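Local coordinates for protein CEL44C (Paenibacillus polymyxa, PDB 2YIH) that hydrolyses the beta-1,4-glucan backbone of xyloglucan and related glucans, as the family 44 glycoside hydrolase part of a longer enzyme, at residues Y105-L110 with E227-V232; D185-L190 with D282-P287; Y255-D260 with K342-K347; S325-A328 with F334-I337. The protein carries 8 engineered substitutions. One frame throughout, in Å; residues are numbered along the deposited sequence.

Interactions 1 and 2 lie in the barrel itself, with their centres about 12 Å apart, and meet along neighbouring strands 227-233 and 280-285, where G230 O lies 2.9 Å from D282 N, a probable hydrogen bond. Interaction 1 fills the barrel interior with a ring, a leucine and a tyrosine-carboxylate bond; interaction 2, at the C-terminal strand ends, is polar and faces bound sugar. Interactions 3 and 4 sit farther out, each about 19 Å from the centre of the chain, yet their touching residues are mostly buried. Interaction 3 joins two outer helices by polar bonds, whereas interaction 4 is aliphatic and carries a sugar-stacking tryptophan; W257 against F334 connects the two.

Interaction 1: residues Y105-L110 with E227-V232; sequences YSLVTL and EVFGPV. Unlike the reference sequence in segment 227-232: V228 (reference Ile).
Y105 sends its CG trans to the backbone N (chi1 -172°), while F229 turns CG opposite its own carbonyl carbon (chi1 -75°); these rotations bring the tyrosine hydroxyl and the phenyl ring together from opposing directions. Y105 OH donates a hydrogen bond to E227 OE1 at 2.6 Å, using the anti lone pair of the carboxylate, and OE1 lies at the edge of the tyrosine ring. The same carboxylate is gripped further, through a salt bridge from OE2 to K353 and a hydrogen bond from OE1 to Y386, which probably balances its charge and fixes its rotation. Beside this polar end, Y105 OH reaches the rim of the phenyl ring at F229 CE1, 3.4 Å away. L107 covers one face: its CD1 stands 3.6 Å from the F229 centroid and 15° off the ring normal, a CH-pi contact, while its CD2 touches F229 CE2 at 3.7 Å. The two strand axes come no closer than 8.8 Å, because strand 181-184 runs between them. E227 and Y105 begin their strands, so the polar pair marks the N-terminal end of the interior of a (beta/alpha)8, or TIM, barrel.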
# COMPACT_ATOMS: atom_id res chain seq x y z
N TYR A 105 7.42 9.35 4.10
CA TYR A 105 6.87 8.76 5.33
C TYR A 105 7.53 7.40 5.53
O TYR A 105 7.79 6.68 4.54
CB TYR A 105 5.36 8.59 5.08
CG TYR A 105 4.54 8.16 6.28
CD1 TYR A 105 4.61 6.86 6.76
CD2 TYR A 105 3.61 9.03 6.82
CE1 TYR A 105 3.79 6.44 7.81
CE2 TYR A 105 2.80 8.63 7.88
CZ TYR A 105 2.88 7.33 8.36
OH TYR A 105 2.08 6.95 9.40
N SER A 106 7.81 7.01 6.79
CA SER A 106 8.21 5.63 7.05
C SER A 106 7.14 4.92 7.87
O SER A 106 6.80 5.37 8.97
CB SER A 106 9.50 5.59 7.90
OG SER A 106 10.63 5.98 7.12
N LEU A 107 6.70 3.77 7.36
CA LEU A 107 5.83 2.86 8.12
C LEU A 107 6.64 1.64 8.50
O LEU A 107 7.12 0.93 7.64
CB LEU A 107 4.66 2.43 7.24
CG LEU A 107 3.68 1.36 7.78
CD1 LEU A 107 3.10 1.79 9.17
CD2 LEU A 107 2.55 1.13 6.77
N VAL A 108 6.82 1.43 9.80
CA VAL A 108 7.67 0.36 10.33
C VAL A 108 6.81 -0.70 11.06
O VAL A 108 6.06 -0.41 11.99
CB VAL A 108 8.68 0.99 11.32
CG1 VAL A 108 9.50 -0.09 12.05
CG2 VAL A 108 9.62 1.99 10.56
N THR A 109 6.95 -1.95 10.65
CA THR A 109 6.20 -3.03 11.30
C THR A 109 6.84 -3.40 12.63
O THR A 109 8.08 -3.52 12.72
CB THR A 109 6.19 -4.26 10.38
OG1 THR A 109 5.55 -3.88 9.15
CG2 THR A 109 5.41 -5.45 10.97
N LEU A 110 5.98 -3.73 13.60
CA LEU A 110 6.40 -4.18 14.95
C LEU A 110 5.86 -5.59 15.10
O LEU A 110 4.88 -5.95 14.44
CB LEU A 110 5.78 -3.28 16.02
CG LEU A 110 6.25 -1.81 15.93
CD1 LEU A 110 5.60 -1.02 17.05
CD2 LEU A 110 7.76 -1.76 16.08
N GLU A 227 1.24 6.96 14.24
CA GLU A 227 0.02 6.36 13.71
C GLU A 227 0.14 4.86 13.73
O GLU A 227 1.11 4.31 13.21
CB GLU A 227 -0.19 6.83 12.28
CG GLU A 227 -0.45 8.35 12.22
CD GLU A 227 -0.74 8.84 10.81
OE1 GLU A 227 0.05 8.54 9.92
OE2 GLU A 227 -1.85 9.38 10.58
N VAL A 228 -0.83 4.20 14.34
CA VAL A 228 -0.84 2.72 14.43
C VAL A 228 -1.74 2.15 13.35
O VAL A 228 -2.93 2.53 13.25
CB VAL A 228 -1.27 2.26 15.86
CG1 VAL A 228 -1.67 0.75 15.89
CG2 VAL A 228 -0.13 2.60 16.87
N PHE A 229 -1.19 1.21 12.58
CA PHE A 229 -1.88 0.62 11.42
C PHE A 229 -2.23 -0.83 11.77
O PHE A 229 -1.35 -1.58 12.25
CB PHE A 229 -0.93 0.52 10.23
CG PHE A 229 -0.63 1.82 9.53
CD1 PHE A 229 -0.08 2.90 10.24
CD2 PHE A 229 -0.86 1.93 8.18
CE1 PHE A 229 0.23 4.11 9.58
CE2 PHE A 229 -0.53 3.10 7.49
CZ PHE A 229 0.02 4.18 8.20
N GLY A 230 -3.49 -1.20 11.54
CA GLY A 230 -3.89 -2.61 11.72
C GLY A 230 -5.16 -2.88 10.95
O GLY A 230 -5.87 -1.95 10.61
N PRO A 231 -5.55 -4.17 10.79
CA PRO A 231 -4.86 -5.36 11.22
C PRO A 231 -3.94 -5.95 10.15
O PRO A 231 -3.39 -7.04 10.38
CB PRO A 231 -6.01 -6.36 11.55
CG PRO A 231 -7.34 -5.70 10.97
CD PRO A 231 -6.83 -4.49 10.16
N VAL A 232 -3.70 -5.21 9.06
CA VAL A 232 -2.75 -5.65 8.00
C VAL A 232 -3.24 -6.97 7.35
O VAL A 232 -2.50 -7.97 7.24
CB VAL A 232 -1.27 -5.78 8.56
CG1 VAL A 232 -0.26 -5.68 7.42
CG2 VAL A 232 -0.96 -4.66 9.61

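Interaction 2: residues D185-L190 with D282-P287; sequences DNEPAL and DVHWYP. With BGC (beta-D-glucopyranose), chain B.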
# COMPACT_ATOMS: atom_id res chain seq x y z
N ASP A 185 2.21 -5.93 13.24
CA ASP A 185 2.66 -7.17 12.57
C ASP A 185 2.14 -7.16 11.11
O ASP A 185 1.99 -6.08 10.50
CB ASP A 185 2.19 -8.38 13.38
CG ASP A 185 3.06 -9.62 13.14
OD1 ASP A 185 2.95 -10.24 12.06
OD2 ASP A 185 3.87 -9.92 14.02
N ASN A 186 1.84 -8.34 10.56
CA ASN A 186 1.62 -8.53 9.14
C ASN A 186 0.77 -9.78 8.96
O ASN A 186 1.19 -10.86 9.40
CB ASN A 186 2.98 -8.72 8.42
CG ASN A 186 2.81 -8.93 6.92
OD1 ASN A 186 2.90 -10.08 6.43
ND2 ASN A 186 2.53 -7.87 6.20
N GLU A 187 -0.39 -9.61 8.34
CA GLU A 187 -1.23 -10.75 7.90
C GLU A 187 -1.46 -11.80 9.01
O GLU A 187 -1.13 -13.01 8.82
CB GLU A 187 -0.64 -11.42 6.63
CG GLU A 187 -0.56 -10.39 5.47
CD GLU A 187 -0.11 -10.96 4.13
OE1 GLU A 187 0.32 -12.16 4.04
OE2 GLU A 187 -0.22 -10.16 3.13
N PRO A 188 -2.07 -11.37 10.12
CA PRO A 188 -2.26 -12.29 11.27
C PRO A 188 -3.09 -13.55 10.96
O PRO A 188 -2.79 -14.63 11.51
CB PRO A 188 -2.95 -11.39 12.31
CG PRO A 188 -3.64 -10.31 11.46
CD PRO A 188 -2.60 -10.01 10.42
N ALA A 189 -4.06 -13.47 10.05
CA ALA A 189 -4.87 -14.65 9.68
C ALA A 189 -4.07 -15.66 8.90
O ALA A 189 -4.50 -16.81 8.79
CB ALA A 189 -6.13 -14.25 8.92
N LEU A 190 -2.86 -15.25 8.46
CA LEU A 190 -1.90 -16.17 7.84
C LEU A 190 -0.74 -16.58 8.74
O LEU A 190 0.08 -17.41 8.30
CB LEU A 190 -1.37 -15.61 6.50
CG LEU A 190 -2.46 -15.43 5.44
CD1 LEU A 190 -1.80 -15.08 4.12
CD2 LEU A 190 -3.37 -16.63 5.26
N ASP A 282 -5.81 -1.11 7.85
CA ASP A 282 -4.68 -1.48 6.97
C ASP A 282 -5.03 -2.84 6.34
O ASP A 282 -5.25 -3.82 7.07
CB ASP A 282 -3.45 -1.60 7.88
CG ASP A 282 -2.17 -1.98 7.14
OD1 ASP A 282 -2.25 -2.68 6.11
OD2 ASP A 282 -1.08 -1.62 7.61
N VAL A 283 -5.20 -2.87 5.02
CA VAL A 283 -5.41 -4.13 4.27
C VAL A 283 -4.37 -4.34 3.16
O VAL A 283 -3.74 -3.40 2.67
CB VAL A 283 -6.82 -4.17 3.64
CG1 VAL A 283 -7.90 -4.09 4.72
CG2 VAL A 283 -7.01 -3.06 2.61
N HIS A 284 -4.19 -5.61 2.79
CA HIS A 284 -3.52 -5.97 1.54
C HIS A 284 -4.55 -6.41 0.49
O HIS A 284 -5.60 -6.96 0.83
CB HIS A 284 -2.52 -7.10 1.82
CG HIS A 284 -1.45 -6.69 2.78
ND1 HIS A 284 -0.51 -7.56 3.29
CD2 HIS A 284 -1.14 -5.46 3.28
CE1 HIS A 284 0.33 -6.89 4.07
NE2 HIS A 284 -0.03 -5.61 4.08
N TRP A 285 -4.23 -6.19 -0.77
CA TRP A 285 -5.17 -6.49 -1.85
C TRP A 285 -4.43 -7.00 -3.09
O TRP A 285 -3.82 -6.22 -3.84
CB TRP A 285 -5.97 -5.23 -2.18
CG TRP A 285 -6.97 -5.42 -3.30
CD1 TRP A 285 -6.88 -4.91 -4.56
CD2 TRP A 285 -8.26 -6.04 -3.20
NE1 TRP A 285 -8.02 -5.24 -5.28
CE2 TRP A 285 -8.88 -5.93 -4.47
CE3 TRP A 285 -8.95 -6.71 -2.18
CZ2 TRP A 285 -10.19 -6.41 -4.73
CZ3 TRP A 285 -10.26 -7.21 -2.44
CH2 TRP A 285 -10.83 -7.08 -3.71
N TYR A 286 -4.44 -8.32 -3.27
CA TYR A 286 -3.92 -8.91 -4.49
C TYR A 286 -5.13 -9.39 -5.28
O TYR A 286 -5.84 -10.31 -4.83
CB TYR A 286 -2.98 -10.07 -4.16
CG TYR A 286 -1.80 -9.62 -3.34
CD1 TYR A 286 -0.78 -8.86 -3.92
CD2 TYR A 286 -1.74 -9.87 -1.97
CE1 TYR A 286 0.32 -8.47 -3.18
CE2 TYR A 286 -0.64 -9.46 -1.22
CZ TYR A 286 0.37 -8.75 -1.86
OH TYR A 286 1.47 -8.35 -1.16
N PRO A 287 -5.41 -8.74 -6.41
CA PRO A 287 -6.62 -9.10 -7.18
C PRO A 287 -6.71 -10.60 -7.43
O PRO A 287 -5.69 -11.26 -7.74
CB PRO A 287 -6.43 -8.32 -8.50
CG PRO A 287 -5.67 -7.06 -8.08
CD PRO A 287 -4.73 -7.54 -6.94
C2 BGC B . 0.38 -16.48 1.06
C3 BGC B . 1.04 -15.47 2.01
C4 BGC B . 1.27 -14.16 1.28
C5 BGC B . 0.04 -13.69 0.51
C6 BGC B . 0.45 -12.52 -0.38
C1 BGC B . -0.90 -15.87 0.49
O2 BGC B . 0.06 -17.70 1.74
O3 BGC B . 2.30 -15.97 2.49
O4 BGC B . 1.74 -13.10 2.13
O5 BGC B . -0.49 -14.75 -0.29
O6 BGC B . 1.67 -12.81 -1.07
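At the C-terminal ends of the barrel strands, where TIM-barrel enzymes bind substrate, E187 in the loop after strand 181-184 meets H284 on strand 280-285, beside a bound glucose of the glycan pocket. The link is a histidine-carboxylate hydrogen bond: H284 ND1 donates to E187 OE2 at 2.6 Å with a nearly straight N-H...O angle of 166°. The oxygen lies in the imidazole plane and offers its anti lone pair, although carboxylate and ring are turned 62° apart. The glutamate chain runs extended beyond CG, carrying the other oxygen to the sugar, with E187 OE1 2.6 Å from glucose O4. Two side chains meet this glucose through carbon atoms: L190 CD1 touches its C3 at 3.6 Å, and the Y286 ring approaches with CE2 3.4 Å from C6. The tyrosine is held at its far end by a hydrogen bond between its OH and the hydroxyl of S358. On the backbone, E187 also pairs with V232 of the adjacent strand. With an alanine here in place of E187, H284 ND1 would probably lose its acceptor and glucose O4 its carboxylate neighbour. The two oxygens therefore divide the work: the imidazole, itself weakly bonded through NE2 to T357, probably restrains the rotation of the carboxylate, leaving OE1 directed at the sugar.

Interaction 3: residues Y255-D260 with K342-K347; sequences YSWFVD and KQSVDK
The W257 indole is sandwiched: V259 CB lies 3.4 Å above one face, offset toward the rim, while the F334 ring meets the opposite face with the planes about 35° apart. At the indole edge, close to its plane, come S344 OG and the carboxylate of D260. This is a helix-helix contact in the outer layer of the TIM barrel, between the start of helix 258-273, where W257 is the N-cap residue, and helix 337-348; these helices lead into the adjacent strands 280-285 and 353-359. The serine hydroxyl is the meeting point. W257 NE1 donates to S344 OG at 3.0 Å, nearly straight at 161° and in the ring plane, and S344 OG passes its own hydrogen to D260 OD1 at 2.6 Å, entering on the syn lone pair. A weak bond from W257 NE1 to D260 OD1, 3.3 Å long, closes the triangle. R340 also hydrogen-bonds to S344 OG, so one hydroxyl is gripped from several sides. A water bridges the group as well, donating to D260 OD2 at 2.7 Å and to S344 OG at 3.2 Å. The indole can point its N-H at the second helix because CG is placed between the backbone N and the carbonyl carbon (chi1 57°), a crowded position. This polar cluster ties the two helices together within buried surroundings. Beside it the apolar part of the contact is small, resting on V259 CG1 against S344 CB at 3.7 Å.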
# COMPACT_ATOMS: atom_id res chain seq x y z
N TYR A 255 -22.43 -8.61 13.13
CA TYR A 255 -21.45 -7.93 12.27
C TYR A 255 -21.51 -8.54 10.88
O TYR A 255 -21.66 -9.76 10.71
CB TYR A 255 -20.04 -8.07 12.85
CG TYR A 255 -19.77 -7.33 14.14
CD1 TYR A 255 -19.81 -5.93 14.20
CD2 TYR A 255 -19.41 -8.02 15.29
CE1 TYR A 255 -19.54 -5.24 15.40
CE2 TYR A 255 -19.09 -7.37 16.47
CZ TYR A 255 -19.15 -5.97 16.52
OH TYR A 255 -18.84 -5.34 17.70
N SER A 256 -21.36 -7.70 9.85
CA SER A 256 -21.40 -8.19 8.48
C SER A 256 -20.14 -8.98 8.13
O SER A 256 -20.15 -9.78 7.19
CB SER A 256 -21.55 -7.04 7.48
OG SER A 256 -22.78 -6.35 7.71
N TRP A 257 -19.03 -8.60 8.76
CA TRP A 257 -17.73 -9.21 8.50
C TRP A 257 -16.75 -8.82 9.57
O TRP A 257 -17.04 -7.93 10.38
CB TRP A 257 -17.18 -8.87 7.09
CG TRP A 257 -17.01 -7.38 6.72
CD1 TRP A 257 -17.57 -6.29 7.33
CD2 TRP A 257 -16.33 -6.89 5.56
NE1 TRP A 257 -17.25 -5.14 6.63
CE2 TRP A 257 -16.50 -5.49 5.53
CE3 TRP A 257 -15.60 -7.51 4.53
CZ2 TRP A 257 -15.95 -4.68 4.52
CZ3 TRP A 257 -15.06 -6.72 3.51
CH2 TRP A 257 -15.24 -5.32 3.51
N PHE A 258 -15.59 -9.50 9.58
CA PHE A 258 -14.57 -9.26 10.62
C PHE A 258 -14.09 -7.79 10.64
O PHE A 258 -13.76 -7.25 11.70
CB PHE A 258 -13.38 -10.25 10.44
CG PHE A 258 -12.22 -9.95 11.34
CD1 PHE A 258 -12.27 -10.28 12.68
CD2 PHE A 258 -11.16 -9.17 10.87
CE1 PHE A 258 -11.22 -9.87 13.57
CE2 PHE A 258 -10.12 -8.75 11.72
CZ PHE A 258 -10.15 -9.08 13.09
N VAL A 259 -14.05 -7.17 9.46
CA VAL A 259 -13.67 -5.75 9.35
C VAL A 259 -14.44 -4.94 10.40
O VAL A 259 -13.85 -4.16 11.15
CB VAL A 259 -13.99 -5.21 7.92
CG1 VAL A 259 -13.94 -3.64 7.86
CG2 VAL A 259 -13.04 -5.84 6.88
N ASP A 260 -15.76 -5.16 10.49
CA ASP A 260 -16.62 -4.42 11.43
C ASP A 260 -16.34 -4.77 12.88
O ASP A 260 -16.26 -3.87 13.73
CB ASP A 260 -18.10 -4.71 11.13
CG ASP A 260 -18.54 -4.10 9.81
OD1 ASP A 260 -17.85 -3.20 9.29
OD2 ASP A 260 -19.56 -4.57 9.25
N LYS A 342 -14.62 1.84 3.19
CA LYS A 342 -14.90 3.16 3.75
C LYS A 342 -16.23 3.24 4.54
O LYS A 342 -16.29 3.88 5.61
CB LYS A 342 -14.85 4.24 2.65
CG LYS A 342 -15.08 5.67 3.18
CD LYS A 342 -15.16 6.69 2.03
CE LYS A 342 -15.35 8.13 2.53
N GLN A 343 -17.24 2.54 4.05
CA GLN A 343 -18.55 2.48 4.69
C GLN A 343 -18.39 1.89 6.09
O GLN A 343 -18.90 2.44 7.07
CB GLN A 343 -19.51 1.65 3.84
CG GLN A 343 -20.93 1.52 4.37
CD GLN A 343 -21.64 0.25 3.87
OE1 GLN A 343 -22.51 -0.30 4.55
NE2 GLN A 343 -21.29 -0.21 2.67
N SER A 344 -17.57 0.84 6.20
CA SER A 344 -17.34 0.20 7.49
C SER A 344 -16.52 1.07 8.42
O SER A 344 -16.84 1.16 9.61
CB SER A 344 -16.67 -1.17 7.31
OG SER A 344 -17.64 -2.13 6.91
N VAL A 345 -15.45 1.66 7.91
CA VAL A 345 -14.60 2.51 8.74
C VAL A 345 -15.39 3.70 9.29
O VAL A 345 -15.39 3.98 10.51
CB VAL A 345 -13.36 3.00 8.00
CG1 VAL A 345 -12.65 4.02 8.85
CG2 VAL A 345 -12.42 1.84 7.66
N ASP A 346 -16.16 4.35 8.42
CA ASP A 346 -16.92 5.53 8.85
C ASP A 346 -17.99 5.23 9.89
O ASP A 346 -18.18 6.01 10.83
CB ASP A 346 -17.54 6.26 7.65
CG ASP A 346 -16.50 6.93 6.77
OD1 ASP A 346 -15.29 7.01 7.12
OD2 ASP A 346 -16.88 7.33 5.65
N LYS A 347 -18.65 4.07 9.75
CA LYS A 347 -19.62 3.59 10.72
C LYS A 347 -19.02 3.13 12.05
O LYS A 347 -19.52 3.49 13.11
CB LYS A 347 -20.44 2.46 10.14
CG LYS A 347 -21.47 1.94 11.11
CD LYS A 347 -22.45 0.99 10.45
CE LYS A 347 -23.23 0.23 11.54
NZ LYS A 347 -24.69 0.17 11.29
O HOH W 1 -20.65 -3.12 7.23

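Interaction 4: residues S325-A328 with F334-I337; sequences SWIA and FLPI. With BGC (beta-D-glucopyranose), chain C.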
# COMPACT_ATOMS: atom_id res chain seq x y z
N SER A 325 -13.82 -13.70 -10.45
CA SER A 325 -13.08 -14.21 -9.29
C SER A 325 -14.08 -14.82 -8.30
O SER A 325 -15.29 -14.50 -8.34
CB SER A 325 -12.33 -13.07 -8.57
OG SER A 325 -13.23 -12.24 -7.85
N TRP A 326 -13.56 -15.60 -7.36
CA TRP A 326 -14.40 -16.21 -6.32
C TRP A 326 -14.98 -15.14 -5.41
O TRP A 326 -16.06 -15.31 -4.87
CB TRP A 326 -13.58 -17.20 -5.50
CG TRP A 326 -12.52 -16.60 -4.58
CD1 TRP A 326 -11.16 -16.45 -4.84
CD2 TRP A 326 -12.69 -16.19 -3.22
NE1 TRP A 326 -10.51 -15.96 -3.73
CE2 TRP A 326 -11.43 -15.76 -2.74
CE3 TRP A 326 -13.81 -16.10 -2.38
CZ2 TRP A 326 -11.25 -15.31 -1.43
CZ3 TRP A 326 -13.61 -15.65 -1.08
CH2 TRP A 326 -12.34 -15.28 -0.61
N ILE A 327 -14.31 -13.99 -5.28
CA ILE A 327 -14.87 -12.90 -4.50
C ILE A 327 -16.12 -12.27 -5.15
O ILE A 327 -17.13 -12.07 -4.47
CB ILE A 327 -13.83 -11.79 -4.24
CG1 ILE A 327 -12.64 -12.35 -3.45
CG2 ILE A 327 -14.42 -10.66 -3.37
CD1 ILE A 327 -11.39 -11.47 -3.61
N ALA A 328 -16.03 -11.96 -6.45
CA ALA A 328 -17.18 -11.43 -7.19
C ALA A 328 -18.25 -12.52 -7.30
O ALA A 328 -19.44 -12.25 -7.21
CB ALA A 328 -16.75 -10.97 -8.57
N PHE A 334 -19.82 -7.13 -1.22
CA PHE A 334 -18.68 -6.42 -0.65
C PHE A 334 -17.86 -5.67 -1.69
O PHE A 334 -16.83 -5.07 -1.36
CB PHE A 334 -17.80 -7.38 0.14
CG PHE A 334 -18.49 -7.97 1.35
CD1 PHE A 334 -18.51 -7.27 2.56
CD2 PHE A 334 -19.15 -9.19 1.27
CE1 PHE A 334 -19.11 -7.81 3.68
CE2 PHE A 334 -19.80 -9.71 2.36
CZ PHE A 334 -19.77 -9.03 3.58
N LEU A 335 -18.34 -5.67 -2.94
CA LEU A 335 -17.68 -4.94 -4.03
C LEU A 335 -18.58 -3.82 -4.55
O LEU A 335 -19.81 -3.96 -4.54
CB LEU A 335 -17.32 -5.91 -5.18
CG LEU A 335 -16.49 -7.13 -4.76
CD1 LEU A 335 -16.23 -8.05 -5.99
CD2 LEU A 335 -15.16 -6.71 -4.08
N PRO A 336 -17.99 -2.72 -5.02
CA PRO A 336 -16.55 -2.44 -5.09
C PRO A 336 -15.92 -2.25 -3.74
O PRO A 336 -16.58 -1.80 -2.79
CB PRO A 336 -16.48 -1.14 -5.90
CG PRO A 336 -17.86 -0.50 -5.72
CD PRO A 336 -18.82 -1.64 -5.59
N ILE A 337 -14.64 -2.56 -3.65
CA ILE A 337 -14.05 -2.73 -2.34
C ILE A 337 -13.74 -1.45 -1.59
O ILE A 337 -13.88 -1.40 -0.36
CB ILE A 337 -12.86 -3.73 -2.35
CG1 ILE A 337 -12.48 -4.11 -0.91
CG2 ILE A 337 -11.66 -3.17 -3.13
CD1 ILE A 337 -13.50 -5.07 -0.24
C2 BGC C . -9.64 -19.39 0.64
C3 BGC C . -8.48 -18.43 0.47
C4 BGC C . -7.95 -18.53 -0.97
C5 BGC C . -9.06 -18.47 -2.01
C6 BGC C . -8.52 -18.79 -3.40
C1 BGC C . -10.70 -19.12 -0.43
O2 BGC C . -10.17 -19.23 1.94
O3 BGC C . -7.40 -18.78 1.34
O4 BGC C . -7.10 -17.42 -1.20
O5 BGC C . -10.09 -19.40 -1.69
O6 BGC C . -7.86 -20.07 -3.33
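Aliphatic packing carries the contact: L335 reaches back to the first turn of helix 326-331 and divides its two methyls. L335 CD1 lies 3.7 Å from A328 CA and also touches the A328 methyl, whereas L335 CD2 meets I327 CG2 at 4.1 Å, the two side chains crossing at about a right angle. The hydrogen bonding is local to the helix start, where S325 is the N-cap and its OG accepts from A328 N at 3.1 Å with an almost linear angle of 175°; the same hydroxyl is bonded to E323. Stacking belongs to W326 of the glycan pocket. Its indole is covered on one face by I327 CG1, 3.6 Å above the plane, and on the opposite face by a bound glucose, whose C5 is 3.4 Å from W326 NE1. That nitrogen is hydrogen-bonded to E288. Were W326 replaced by a serine, this glucose would probably lose its stacking platform and E288 its indole partner. The contact thus folds the loop before helix 337-348 against helix 326-331, with I327 also touching F236 of helix 236-241, I337 touching Y239 of that helix, and I337 packing against W285 on barrel strand 280-285.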